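Local coordinates for AvrRpt2 (Erwinia amylovora, PDB 6HQZ), which is a type III effector of the fire blight pathogen and, as a papain-like C70 cysteine protease, probably cleaves target proteins inside host plant cells, at residues Phe95-Pro100 against Asn138-Trp143; Glu42-Ser47 against Val145-Leu150; Pro9-Gln14 against Thr25-His30; Gly19-Cys24 against Trp104-Leu109; Ser79-Gly84 against Ile112-Asp117. One frame throughout, in Å; residues are numbered along the deposited sequence.

Contact 1. Residues Phe95-Pro100 against Asn138-Trp143; sequences FGWQTP and NQRLAW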
# COMPACT_ATOMS: atom_id res chain seq x y z
N PHE A 95 10.62 -4.53 -13.01
CA PHE A 95 11.83 -3.72 -12.83
C PHE A 95 13.02 -4.30 -13.58
O PHE A 95 13.25 -5.53 -13.67
CB PHE A 95 12.17 -3.52 -11.34
CG PHE A 95 12.61 -4.74 -10.61
CD1 PHE A 95 11.65 -5.58 -10.08
CD2 PHE A 95 13.93 -5.01 -10.35
CE1 PHE A 95 12.01 -6.68 -9.33
CE2 PHE A 95 14.29 -6.09 -9.57
CZ PHE A 95 13.34 -6.94 -9.09
N GLY A 96 13.80 -3.35 -14.07
CA GLY A 96 15.07 -3.60 -14.74
C GLY A 96 16.18 -3.47 -13.75
O GLY A 96 16.20 -2.50 -13.00
N TRP A 97 17.13 -4.42 -13.77
CA TRP A 97 18.25 -4.38 -12.82
C TRP A 97 19.46 -5.06 -13.34
O TRP A 97 19.39 -5.86 -14.26
CB TRP A 97 17.86 -5.00 -11.48
CG TRP A 97 17.52 -6.45 -11.51
CD1 TRP A 97 16.39 -7.04 -12.02
CD2 TRP A 97 18.31 -7.52 -10.93
NE1 TRP A 97 16.44 -8.39 -11.78
CE2 TRP A 97 17.56 -8.70 -11.07
CE3 TRP A 97 19.51 -7.57 -10.23
CZ2 TRP A 97 18.01 -9.90 -10.63
CZ3 TRP A 97 19.95 -8.79 -9.73
CH2 TRP A 97 19.21 -9.95 -9.96
N GLN A 98 20.61 -4.69 -12.81
CA GLN A 98 21.85 -5.16 -13.32
C GLN A 98 22.46 -6.19 -12.36
O GLN A 98 22.64 -5.91 -11.17
CB GLN A 98 22.82 -4.00 -13.61
CG GLN A 98 24.08 -4.43 -14.35
CD GLN A 98 25.03 -3.28 -14.65
OE1 GLN A 98 25.07 -2.30 -13.93
NE2 GLN A 98 25.78 -3.41 -15.74
N THR A 99 22.89 -7.32 -12.90
CA THR A 99 23.39 -8.35 -12.03
C THR A 99 24.86 -8.13 -11.74
O THR A 99 25.57 -7.41 -12.48
CB THR A 99 23.17 -9.77 -12.61
OG1 THR A 99 23.83 -9.90 -13.88
CG2 THR A 99 21.72 -10.06 -12.76
N PRO A 100 25.34 -8.79 -10.69
CA PRO A 100 26.74 -8.74 -10.47
C PRO A 100 27.57 -9.12 -11.67
O PRO A 100 28.53 -8.47 -11.96
CB PRO A 100 26.94 -9.84 -9.38
CG PRO A 100 25.71 -9.71 -8.55
CD PRO A 100 24.63 -9.43 -9.56
N ASN A 138 18.16 -1.57 -4.42
CA ASN A 138 18.54 -0.19 -4.59
C ASN A 138 19.88 0.02 -5.33
O ASN A 138 20.07 0.99 -6.09
CB ASN A 138 18.59 0.53 -3.22
CG ASN A 138 17.21 0.81 -2.68
OD1 ASN A 138 16.33 1.29 -3.41
ND2 ASN A 138 17.03 0.60 -1.35
N GLN A 139 20.81 -0.85 -5.07
CA GLN A 139 22.12 -0.73 -5.76
C GLN A 139 22.02 -1.02 -7.24
O GLN A 139 22.72 -0.40 -8.03
CB GLN A 139 23.10 -1.73 -5.20
CG GLN A 139 24.46 -1.69 -5.90
CD GLN A 139 25.34 -2.81 -5.37
OE1 GLN A 139 25.09 -3.35 -4.27
NE2 GLN A 139 26.37 -3.19 -6.14
N ARG A 140 21.12 -1.94 -7.60
CA ARG A 140 21.14 -2.53 -8.96
C ARG A 140 20.01 -2.14 -9.84
O ARG A 140 20.07 -2.40 -11.02
CB ARG A 140 21.18 -4.05 -8.82
CG ARG A 140 22.40 -4.50 -8.04
CD ARG A 140 22.49 -6.00 -7.93
NE ARG A 140 23.82 -6.33 -7.39
CZ ARG A 140 24.94 -6.22 -8.10
NH1 ARG A 140 24.90 -5.87 -9.40
NH2 ARG A 140 26.10 -6.46 -7.52
N LEU A 141 19.02 -1.42 -9.31
CA LEU A 141 17.93 -0.94 -10.12
C LEU A 141 18.41 -0.01 -11.22
O LEU A 141 19.45 0.69 -11.06
CB LEU A 141 16.91 -0.15 -9.24
CG LEU A 141 15.65 0.34 -9.92
CD1 LEU A 141 14.72 -0.76 -10.42
CD2 LEU A 141 14.90 1.24 -8.93
N ALA A 142 17.71 -0.05 -12.34
CA ALA A 142 18.04 0.82 -13.48
C ALA A 142 17.73 2.32 -13.29
O ALA A 142 17.07 2.89 -14.09
CB ALA A 142 17.34 0.30 -14.72
N TRP A 143 18.38 2.94 -12.32
CA TRP A 143 18.15 4.34 -11.95
C TRP A 143 18.33 5.32 -13.08
O TRP A 143 17.73 6.37 -13.07
CB TRP A 143 19.06 4.72 -10.81
CG TRP A 143 18.77 4.03 -9.58
CD1 TRP A 143 19.46 3.02 -9.05
CD2 TRP A 143 17.67 4.28 -8.72
NE1 TRP A 143 18.88 2.63 -7.87
CE2 TRP A 143 17.76 3.37 -7.66
CE3 TRP A 143 16.62 5.20 -8.73
CZ2 TRP A 143 16.83 3.34 -6.60
CZ3 TRP A 143 15.72 5.21 -7.64
CH2 TRP A 143 15.82 4.26 -6.61
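R140 holds the end of strand 93-98 with both its backbone and its side chain. Its carbonyl O accepts from Q98 N at 3.0 Å. Its side chain then runs extended from CG to NE, and NH1 donates to Q98 O at 2.9 Å (N-H...O 156°). Q98 O lies in the guanidinium plane, but NH1 stands above the carbonyl plane of Q98. P100 CD sits over the centre of one guanidinium face, 3.5 Å from CZ of R140. The indole of W97 meets R140 CD edge-on through CE3; indole and guanidinium planes are 70° apart. L141 CD1, placed by chi2 (65°), touches G96 O at 3.4 Å and F95 CB at 3.9 Å. A142 N donates to G96 O at 3.0 Å. W97 and L141 thus form a single bridge, a non-hydrogen-bonded antiparallel pair. The chain leaving helix 134-140 is joined here to strand 93-98, which lies between strands 104-113 and 149-152. F95 also meets F137 of that helix edge-to-face.

Contact 2. Residues Glu42-Ser47 against Val145-Leu150; sequences ELYDSS and VPHAML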
# COMPACT_ATOMS: atom_id res chain seq x y z
N GLU A 42 20.32 -1.45 -23.66
CA GLU A 42 19.92 -0.22 -24.33
C GLU A 42 18.65 0.40 -23.71
O GLU A 42 18.49 1.64 -23.62
CB GLU A 42 19.80 -0.47 -25.83
CG GLU A 42 21.16 -0.80 -26.46
CD GLU A 42 21.68 -2.23 -26.20
OE1 GLU A 42 20.85 -3.14 -25.90
OE2 GLU A 42 22.93 -2.42 -26.32
N LEU A 43 17.76 -0.48 -23.28
CA LEU A 43 16.55 -0.09 -22.62
C LEU A 43 16.89 0.50 -21.25
O LEU A 43 16.26 1.48 -20.88
CB LEU A 43 15.63 -1.31 -22.45
CG LEU A 43 14.34 -1.08 -21.65
CD1 LEU A 43 13.53 -0.04 -22.37
CD2 LEU A 43 13.56 -2.35 -21.42
N TYR A 44 17.87 -0.06 -20.53
CA TYR A 44 18.04 0.30 -19.12
C TYR A 44 19.27 1.11 -18.80
O TYR A 44 19.37 1.70 -17.69
CB TYR A 44 18.02 -0.95 -18.24
CG TYR A 44 16.66 -1.50 -18.09
CD1 TYR A 44 15.64 -0.74 -17.56
CD2 TYR A 44 16.36 -2.78 -18.51
CE1 TYR A 44 14.34 -1.24 -17.45
CE2 TYR A 44 15.09 -3.29 -18.39
CZ TYR A 44 14.05 -2.54 -17.85
OH TYR A 44 12.75 -3.05 -17.75
N ASP A 45 20.20 1.14 -19.72
CA ASP A 45 21.46 1.80 -19.46
C ASP A 45 22.02 2.66 -20.58
O ASP A 45 23.19 3.00 -20.54
CB ASP A 45 22.52 0.78 -19.08
CG ASP A 45 23.70 1.41 -18.33
OD1 ASP A 45 23.56 2.52 -17.74
OD2 ASP A 45 24.79 0.83 -18.40
N SER A 46 21.22 3.05 -21.57
CA SER A 46 21.77 3.83 -22.72
C SER A 46 21.74 5.30 -22.40
O SER A 46 20.87 5.72 -21.68
CB SER A 46 20.95 3.63 -24.00
OG SER A 46 21.41 2.52 -24.74
N SER A 47 22.68 6.06 -22.94
CA SER A 47 22.60 7.54 -22.99
C SER A 47 22.90 8.07 -24.42
O SER A 47 23.23 7.30 -25.31
CB SER A 47 23.54 8.17 -21.97
OG SER A 47 23.18 9.53 -21.74
N VAL A 145 17.25 5.35 -16.03
CA VAL A 145 16.12 5.55 -16.95
C VAL A 145 14.84 5.72 -16.16
O VAL A 145 14.67 5.06 -15.11
CB VAL A 145 15.95 4.42 -17.99
CG1 VAL A 145 17.17 4.41 -18.92
CG2 VAL A 145 15.73 3.05 -17.36
N PRO A 146 13.96 6.58 -16.62
CA PRO A 146 12.72 6.80 -15.87
C PRO A 146 11.78 5.60 -15.88
O PRO A 146 10.88 5.55 -15.05
CB PRO A 146 12.06 7.98 -16.59
CG PRO A 146 13.11 8.56 -17.41
CD PRO A 146 14.06 7.50 -17.77
N HIS A 147 12.01 4.65 -16.78
CA HIS A 147 11.11 3.49 -16.96
C HIS A 147 11.64 2.26 -16.28
O HIS A 147 11.29 1.16 -16.67
CB HIS A 147 10.80 3.22 -18.43
CG HIS A 147 11.99 3.22 -19.33
ND1 HIS A 147 12.44 4.35 -19.96
CD2 HIS A 147 12.83 2.22 -19.70
CE1 HIS A 147 13.50 4.05 -20.69
NE2 HIS A 147 13.78 2.77 -20.52
N ALA A 148 12.45 2.46 -15.25
CA ALA A 148 13.05 1.41 -14.48
C ALA A 148 12.00 0.45 -13.88
O ALA A 148 12.30 -0.75 -13.76
CB ALA A 148 13.96 2.00 -13.41
N MET A 149 10.81 0.97 -13.52
CA MET A 149 9.80 0.22 -12.77
C MET A 149 8.48 0.52 -13.44
O MET A 149 8.04 1.69 -13.42
CB MET A 149 9.79 0.74 -11.33
CG MET A 149 10.99 0.22 -10.48
SD MET A 149 11.02 1.08 -8.92
CE MET A 149 9.65 0.36 -8.11
N LEU A 150 7.88 -0.49 -14.08
CA LEU A 150 6.67 -0.36 -14.81
C LEU A 150 5.54 -1.14 -14.14
O LEU A 150 5.74 -2.21 -13.55
CB LEU A 150 6.80 -0.84 -16.25
CG LEU A 150 7.69 -0.02 -17.18
CD1 LEU A 150 7.74 -0.66 -18.56
CD2 LEU A 150 7.23 1.43 -17.33
O HOH W 1 10.92 -1.68 -16.38
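Y44 and V145 bring the two backbones nearest, with CA atoms 6.0 Å apart. Y44 lies in the last part of helix 40-45. V145 opens a type I turn that ends at A148, just ahead of strand 149-152. The main polar link is from side chain to backbone: H147 NE2 donates to L43 O at 2.8 Å (N-H...O 154°). L43 CD1 also touches NE2 of H147, at 3.4 Å, and V145 CB covers part of one face of the imidazole. V145 CG1 rests against L43 O at 3.6 Å. Its other methyl, CG2, meets the rim of the Y44 ring at CD1, 3.8 Å away. L43 CG lies over the centre of one face of that ring. Y44 OH reaches a water in the ring plane at 2.7 Å, and the water probably donates to H147 O at 2.9 Å, an indirect link from the phenol to the turn. H147 ND1 bonds to R55 of helix 49-65, and L43 packs on V58 of the same helix. Y44 reaches W104 and M106 of strand 104-113. P146 and H147 touch E69 of the outermost strand 67-69, so the turn is flanked by helices 40-45 and 49-65 and that strand.

Contact 3. Residues Pro9-Gln14 against Thr25-His30; sequences PYVSQQ and TRMLGH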
# COMPACT_ATOMS: atom_id res chain seq x y z
N PRO A 9 0.70 -14.53 -10.98
CA PRO A 9 1.06 -15.75 -11.66
C PRO A 9 2.52 -15.71 -12.13
O PRO A 9 3.09 -14.62 -12.38
CB PRO A 9 0.11 -15.81 -12.85
CG PRO A 9 -0.35 -14.40 -13.08
CD PRO A 9 -0.24 -13.69 -11.76
N TYR A 10 3.15 -16.87 -12.12
CA TYR A 10 4.60 -16.93 -12.46
C TYR A 10 4.67 -17.36 -13.92
O TYR A 10 4.06 -18.35 -14.29
CB TYR A 10 5.31 -17.95 -11.56
CG TYR A 10 6.72 -18.09 -12.01
CD1 TYR A 10 7.63 -17.02 -11.82
CD2 TYR A 10 7.12 -19.17 -12.76
CE1 TYR A 10 8.93 -17.15 -12.30
CE2 TYR A 10 8.42 -19.28 -13.23
CZ TYR A 10 9.31 -18.27 -12.99
OH TYR A 10 10.59 -18.42 -13.55
N VAL A 11 5.50 -16.67 -14.74
CA VAL A 11 5.72 -17.03 -16.12
C VAL A 11 7.27 -17.03 -16.31
O VAL A 11 7.88 -16.04 -15.89
CB VAL A 11 5.05 -16.02 -17.11
CG1 VAL A 11 5.33 -16.38 -18.55
CG2 VAL A 11 3.52 -15.93 -16.84
N SER A 12 7.83 -18.14 -16.81
CA SER A 12 9.26 -18.24 -17.11
C SER A 12 9.58 -17.73 -18.51
O SER A 12 8.74 -17.76 -19.41
CB SER A 12 9.74 -19.70 -16.96
OG SER A 12 9.09 -20.60 -17.83
N GLN A 13 10.81 -17.25 -18.71
CA GLN A 13 11.22 -16.80 -20.04
C GLN A 13 11.68 -18.10 -20.62
O GLN A 13 12.28 -18.94 -19.93
CB GLN A 13 12.35 -15.76 -19.98
CG GLN A 13 13.68 -16.27 -19.49
CD GLN A 13 14.72 -15.13 -19.33
OE1 GLN A 13 14.83 -14.51 -18.27
NE2 GLN A 13 15.39 -14.81 -20.41
N GLN A 14 11.42 -18.37 -21.84
CA GLN A 14 11.93 -19.70 -22.16
C GLN A 14 13.31 -19.64 -22.80
O GLN A 14 14.31 -19.37 -22.06
CB GLN A 14 10.85 -20.61 -22.71
CG GLN A 14 9.97 -21.13 -21.55
CD GLN A 14 10.64 -22.23 -20.68
OE1 GLN A 14 11.13 -23.26 -21.20
NE2 GLN A 14 10.61 -22.06 -19.38
N THR A 25 5.62 -8.93 -18.61
CA THR A 25 4.41 -8.24 -19.00
C THR A 25 3.20 -9.23 -18.85
O THR A 25 2.17 -8.79 -18.33
CB THR A 25 4.48 -7.63 -20.40
OG1 THR A 25 4.88 -8.62 -21.33
CG2 THR A 25 5.40 -6.50 -20.45
N ARG A 26 3.39 -10.53 -19.16
CA ARG A 26 2.36 -11.56 -18.92
C ARG A 26 2.04 -11.74 -17.42
O ARG A 26 0.85 -11.83 -17.05
CB ARG A 26 2.69 -12.93 -19.58
CG ARG A 26 1.45 -13.74 -19.97
CD ARG A 26 1.67 -14.87 -21.02
NE ARG A 26 2.95 -14.71 -21.71
CZ ARG A 26 3.76 -15.69 -22.12
NH1 ARG A 26 3.41 -16.96 -21.99
NH2 ARG A 26 4.91 -15.37 -22.70
N MET A 27 3.07 -11.68 -16.57
CA MET A 27 2.84 -11.72 -15.13
C MET A 27 2.05 -10.52 -14.64
O MET A 27 1.33 -10.65 -13.65
CB MET A 27 4.12 -11.88 -14.33
CG MET A 27 4.79 -13.21 -14.57
SD MET A 27 6.17 -13.49 -13.45
CE MET A 27 7.55 -12.93 -14.43
N LEU A 28 2.14 -9.39 -15.34
CA LEU A 28 1.38 -8.17 -14.99
C LEU A 28 -0.09 -8.18 -15.51
O LEU A 28 -0.82 -7.19 -15.31
CB LEU A 28 2.08 -6.91 -15.49
CG LEU A 28 2.91 -6.13 -14.47
CD1 LEU A 28 3.97 -6.92 -13.68
CD2 LEU A 28 3.52 -4.92 -15.12
N GLY A 29 -0.46 -9.23 -16.25
CA GLY A 29 -1.80 -9.42 -16.85
C GLY A 29 -1.93 -9.02 -18.33
O GLY A 29 -3.00 -9.15 -18.89
N HIS A 30 -0.85 -8.57 -18.98
CA HIS A 30 -0.89 -8.09 -20.38
C HIS A 30 -0.42 -9.16 -21.37
O HIS A 30 0.44 -10.00 -21.05
CB HIS A 30 0.04 -6.86 -20.53
CG HIS A 30 -0.42 -5.66 -19.76
ND1 HIS A 30 -0.82 -4.48 -20.37
CD2 HIS A 30 -0.58 -5.47 -18.43
CE1 HIS A 30 -1.21 -3.62 -19.44
NE2 HIS A 30 -1.09 -4.20 -18.26
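V11 N points its hydrogen at a sulfur: it meets M27 SD at 3.5 Å (N-H...S 156°), a weak hydrogen bond. The same methionine side chain meets the backbone of P9 and V11. M27 CG comes to 3.1 Å from P9 O, a tight approach for a carbon. The chain bends at chi3 (-95°), and M27 CE ends 3.5 Å from V11 O. The Y10 ring lies beside M27, both side chains pointing the same way. M27 SD is 5.1 Å from the Y10 ring centroid and 49° off the ring normal, an oblique Met-aromatic contact. V11 slides past M27 in the opposite direction, with its CG2 3.8 Å from M27 CG. The other methyl of V11, CG1, sits over the centre of the R26 guanidinium, 4.0 Å from CZ; the two side chains cross at about a right angle. The ring of P9 lies more loosely, with CD 3.9 Å from M27 O. The helix ends here in a Schellman motif, in which G29 has positive phi and H30 N and G29 N bond back to T25 O and R26 O. The contact lies at the surface. It packs the loop before helix 19-27 on that helix's last turn. M27 also packs on V108 of strand 104-113, V11 on A23 earlier in the helix, and Y10 OH bonds to D123 O of strand 118-123.

Contact 4. Residues Gly19-Cys24 against Trp104-Leu109; sequences GCWYAC and WHMSVL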
# COMPACT_ATOMS: atom_id res chain seq x y z
N GLY A 19 12.98 -12.63 -23.84
CA GLY A 19 12.00 -13.48 -23.18
C GLY A 19 11.57 -12.94 -21.84
O GLY A 19 10.40 -13.14 -21.49
N CYS A 20 12.44 -12.22 -21.10
CA CYS A 20 12.09 -11.69 -19.78
C CYS A 20 11.05 -10.58 -19.91
O CYS A 20 10.14 -10.49 -19.08
CB CYS A 20 13.30 -11.28 -18.94
SG CYS A 20 14.34 -10.10 -19.77
N TRP A 21 11.11 -9.80 -20.99
CA TRP A 21 10.04 -8.80 -21.23
C TRP A 21 8.63 -9.45 -21.36
O TRP A 21 7.62 -8.97 -20.76
CB TRP A 21 10.38 -7.93 -22.45
CG TRP A 21 9.17 -7.15 -23.03
CD1 TRP A 21 8.31 -7.56 -24.00
CD2 TRP A 21 8.72 -5.87 -22.61
NE1 TRP A 21 7.35 -6.59 -24.22
CE2 TRP A 21 7.60 -5.53 -23.40
CE3 TRP A 21 9.21 -4.95 -21.70
CZ2 TRP A 21 6.91 -4.34 -23.25
CZ3 TRP A 21 8.52 -3.75 -21.55
CH2 TRP A 21 7.40 -3.46 -22.32
N TYR A 22 8.56 -10.49 -22.16
CA TYR A 22 7.25 -11.09 -22.45
C TYR A 22 6.75 -11.77 -21.20
O TYR A 22 5.54 -11.66 -20.88
CB TYR A 22 7.27 -12.03 -23.64
CG TYR A 22 7.67 -11.30 -24.90
CD1 TYR A 22 6.73 -10.49 -25.57
CD2 TYR A 22 8.96 -11.37 -25.42
CE1 TYR A 22 7.06 -9.80 -26.73
CE2 TYR A 22 9.30 -10.68 -26.59
CZ TYR A 22 8.33 -9.91 -27.24
OH TYR A 22 8.63 -9.22 -28.35
N ALA A 23 7.66 -12.43 -20.48
CA ALA A 23 7.26 -13.07 -19.25
C ALA A 23 6.76 -12.07 -18.20
O ALA A 23 5.69 -12.32 -17.59
CB ALA A 23 8.37 -13.93 -18.67
N CYS A 24 7.50 -10.97 -17.98
CA CYS A 24 7.13 -9.98 -16.99
C CYS A 24 5.79 -9.31 -17.37
O CYS A 24 4.96 -9.11 -16.51
CB CYS A 24 8.26 -8.94 -16.79
SG CYS A 24 9.70 -9.66 -15.97
N TRP A 104 21.84 -7.16 -17.78
CA TRP A 104 20.62 -6.55 -17.35
C TRP A 104 19.51 -7.60 -17.46
O TRP A 104 19.52 -8.46 -18.36
CB TRP A 104 20.27 -5.31 -18.19
CG TRP A 104 21.19 -4.17 -17.89
CD1 TRP A 104 22.42 -3.97 -18.45
CD2 TRP A 104 21.04 -3.19 -16.89
NE1 TRP A 104 23.02 -2.86 -17.89
CE2 TRP A 104 22.18 -2.36 -16.94
CE3 TRP A 104 20.03 -2.90 -15.96
CZ2 TRP A 104 22.34 -1.27 -16.10
CZ3 TRP A 104 20.22 -1.86 -15.11
CH2 TRP A 104 21.36 -1.03 -15.21
N HIS A 105 18.57 -7.50 -16.57
CA HIS A 105 17.43 -8.43 -16.46
C HIS A 105 16.15 -7.71 -16.06
O HIS A 105 16.19 -6.63 -15.46
CB HIS A 105 17.77 -9.53 -15.40
CG HIS A 105 18.93 -10.35 -15.80
ND1 HIS A 105 18.79 -11.52 -16.49
CD2 HIS A 105 20.26 -10.09 -15.75
CE1 HIS A 105 19.98 -12.02 -16.75
NE2 HIS A 105 20.89 -11.16 -16.34
N MET A 106 15.01 -8.36 -16.28
CA MET A 106 13.75 -7.88 -15.84
C MET A 106 13.12 -8.89 -14.93
O MET A 106 13.20 -10.09 -15.23
CB MET A 106 12.85 -7.65 -17.02
CG MET A 106 13.16 -6.47 -17.87
SD MET A 106 12.03 -6.46 -19.26
CE MET A 106 10.52 -6.11 -18.38
N SER A 107 12.49 -8.40 -13.85
CA SER A 107 11.83 -9.25 -12.87
C SER A 107 10.61 -8.57 -12.40
O SER A 107 10.38 -7.39 -12.70
CB SER A 107 12.76 -9.53 -11.70
OG SER A 107 13.89 -10.31 -12.11
N VAL A 108 9.77 -9.29 -11.67
CA VAL A 108 8.53 -8.74 -11.17
C VAL A 108 8.47 -8.68 -9.70
O VAL A 108 8.52 -9.73 -9.05
CB VAL A 108 7.30 -9.56 -11.68
CG1 VAL A 108 6.02 -8.92 -11.07
CG2 VAL A 108 7.23 -9.54 -13.21
N LEU A 109 8.39 -7.45 -9.17
CA LEU A 109 8.27 -7.17 -7.75
C LEU A 109 6.86 -7.52 -7.31
O LEU A 109 5.89 -7.02 -7.92
CB LEU A 109 8.48 -5.70 -7.45
CG LEU A 109 8.47 -5.34 -5.96
CD1 LEU A 109 9.58 -6.04 -5.13
CD2 LEU A 109 8.57 -3.83 -5.93
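M106 is the main bump, filling a hollow on the helix lined by C20, W21 and C24. M106 CB lies between two sulfurs, 4.0 Å from C20 SG and 3.9 Å from C24 SG. M106 SD presses on W21 CA at 3.6 Å. A bend at chi3 (68°) turns M106 CE toward W21 CE3, 3.8 Å away. M106 SD stands at the edge of the indole, a Met-aromatic contact. The helix and strand segments run nearly parallel, 11° apart, with axes 7.8 Å from each other. This is the papain-like layout: a central helix with a cysteine in its first turn packs against a strand that carries a histidine. C20 and H105 hold those places, consistent with the catalytic pair of the family. C24 SG is the bump in the other direction. It settles against the strand backbone at M106 O, 3.6 Å away, and against V108 CG2 at 3.7 Å. M106 N is buried with no polar partner. M94 of strand 93-98 and Y44 also pack on M106.

Contact 5. Residues Ser79-Gly84 against Ile112-Asp117; sequences SANELG and IDKPND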
# COMPACT_ATOMS: atom_id res chain seq x y z
N SER A 79 12.59 2.82 0.49
CA SER A 79 12.40 2.10 1.73
C SER A 79 11.49 0.89 1.49
O SER A 79 10.69 0.84 0.53
CB SER A 79 11.78 3.01 2.78
OG SER A 79 10.52 3.45 2.32
N ALA A 80 11.62 -0.08 2.40
CA ALA A 80 10.66 -1.20 2.50
C ALA A 80 9.22 -0.68 2.50
O ALA A 80 8.41 -1.17 1.71
CB ALA A 80 10.93 -2.06 3.74
N ASN A 81 8.91 0.30 3.35
CA ASN A 81 7.54 0.81 3.38
C ASN A 81 7.12 1.44 2.05
O ASN A 81 6.00 1.25 1.60
CB ASN A 81 7.33 1.84 4.49
CG ASN A 81 7.32 1.23 5.87
OD1 ASN A 81 7.07 0.04 6.05
ND2 ASN A 81 7.61 2.03 6.85
N GLU A 82 8.01 2.22 1.44
CA GLU A 82 7.61 2.88 0.19
C GLU A 82 7.36 1.91 -0.94
O GLU A 82 6.39 2.05 -1.67
CB GLU A 82 8.60 3.96 -0.27
CG GLU A 82 8.10 4.73 -1.50
CD GLU A 82 6.62 5.23 -1.48
OE1 GLU A 82 5.98 5.63 -0.41
OE2 GLU A 82 6.09 5.32 -2.61
N LEU A 83 8.22 0.92 -1.11
CA LEU A 83 7.89 -0.14 -2.10
C LEU A 83 6.53 -0.84 -1.83
O LEU A 83 5.77 -1.15 -2.74
CB LEU A 83 8.99 -1.17 -2.16
CG LEU A 83 10.27 -0.61 -2.84
CD1 LEU A 83 11.41 -1.63 -2.67
CD2 LEU A 83 10.02 -0.26 -4.29
N GLY A 84 6.24 -1.10 -0.56
CA GLY A 84 4.96 -1.70 -0.17
C GLY A 84 3.78 -0.82 -0.54
O GLY A 84 2.77 -1.28 -1.11
N ILE A 112 7.12 -7.35 -0.09
CA ILE A 112 8.26 -6.91 0.77
C ILE A 112 8.28 -7.79 1.98
O ILE A 112 7.22 -8.03 2.62
CB ILE A 112 8.11 -5.44 1.22
CG1 ILE A 112 8.03 -4.52 -0.01
CG2 ILE A 112 9.25 -5.00 2.15
CD1 ILE A 112 9.26 -4.55 -0.93
N ASP A 113 9.47 -8.26 2.29
CA ASP A 113 9.73 -8.93 3.51
C ASP A 113 10.38 -7.92 4.47
O ASP A 113 11.60 -7.71 4.43
CB ASP A 113 10.61 -10.17 3.21
CG ASP A 113 11.09 -10.90 4.46
OD1 ASP A 113 10.98 -10.37 5.61
OD2 ASP A 113 11.60 -12.02 4.30
N LYS A 114 9.57 -7.32 5.36
CA LYS A 114 10.09 -6.31 6.27
C LYS A 114 11.10 -6.86 7.25
O LYS A 114 12.16 -6.28 7.41
CB LYS A 114 8.99 -5.63 7.09
CG LYS A 114 8.33 -4.45 6.41
CD LYS A 114 9.12 -3.15 6.56
CE LYS A 114 9.18 -2.60 7.97
NZ LYS A 114 9.74 -1.23 7.89
N PRO A 115 10.75 -7.96 7.96
CA PRO A 115 11.70 -8.46 8.98
C PRO A 115 13.12 -8.70 8.48
O PRO A 115 14.07 -8.49 9.23
CB PRO A 115 11.08 -9.81 9.42
CG PRO A 115 9.61 -9.63 9.21
CD PRO A 115 9.46 -8.69 8.03
N ASN A 116 13.25 -9.18 7.24
CA ASN A 116 14.53 -9.50 6.63
C ASN A 116 15.01 -8.42 5.67
O ASN A 116 16.01 -8.61 5.02
CB ASN A 116 14.42 -10.85 5.90
CG ASN A 116 14.31 -12.01 6.86
OD1 ASN A 116 15.12 -12.11 7.79
ND2 ASN A 116 13.33 -12.89 6.64
N ASP A 117 14.30 -7.29 5.57
CA ASP A 117 14.68 -6.16 4.70
C ASP A 117 15.03 -6.62 3.26
O ASP A 117 16.14 -6.39 2.74
CB ASP A 117 15.82 -5.36 5.36
CG ASP A 117 16.00 -4.00 4.77
OD1 ASP A 117 15.00 -3.26 4.52
OD2 ASP A 117 17.16 -3.64 4.53
O HOH W 2 10.42 1.00 5.57
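I112 and A80 meet methyl to methyl, with I112 CG2 3.7 Å from A80 CB. The CB atoms of both residues point toward the opposing segment. The other branch of I112, CG1-CD1, faces L83 and G84. There I112 CD1 touches L83 CB at 3.6 Å, and the two side chains cross at about a right angle. I112 CG1 lies 3.9 Å from G84 N. K114 follows the strand, at the first position of the turn. Chi2 (-82°) puts K114 CD on A80 CB at 3.5 Å; a further bend at chi3 turns CE. The K114 and N81 side chains cross obliquely, and K114 NZ makes a weak hydrogen bond to N81 OD1 at 3.5 Å. A water ties the same pair: it accepts from N81 N at 2.8 Å and, weakly, from K114 NZ. S79 is the N-cap of helix 80-90, its OG accepting from E82 N at 2.9 Å. Just before the turn, D113 OD1 is met by N116 N from above the carboxylate plane, and D113 OD2 takes N116 ND2 on its syn side. L83 and I112 both pack on I119, and A80 and L83 on L134 of helix 134-140. The start of an N-capped helix thus lies against the end of a beta hairpin, where an Asx motif and a type I turn link strands 104-113 and 118-123.

In the fold
Contact 3 comes first along the chain and closes before contacts 1, 2 and 5 open. Contacts 1, 4 and 5 interleave between residues 19 and 143, and contact 2 spans contacts 1 and 5. Contacts 3 and 4 share helix 19-27, with centres about 8 Å apart. Contacts 4 and 5 share strand 104-113, but their centres are about 21 Å apart. Contacts 1 and 2 have centres about 10 Å apart and are joined by a probable hydrogen bond, G96 N to A148 O. Contacts 1, 2, 4 and 5 all reach the six-stranded antiparallel sheet. Helices from both ends of the chain pack on the sheet, consistent with one papain-like domain, with the probable active-site helix at contact 4.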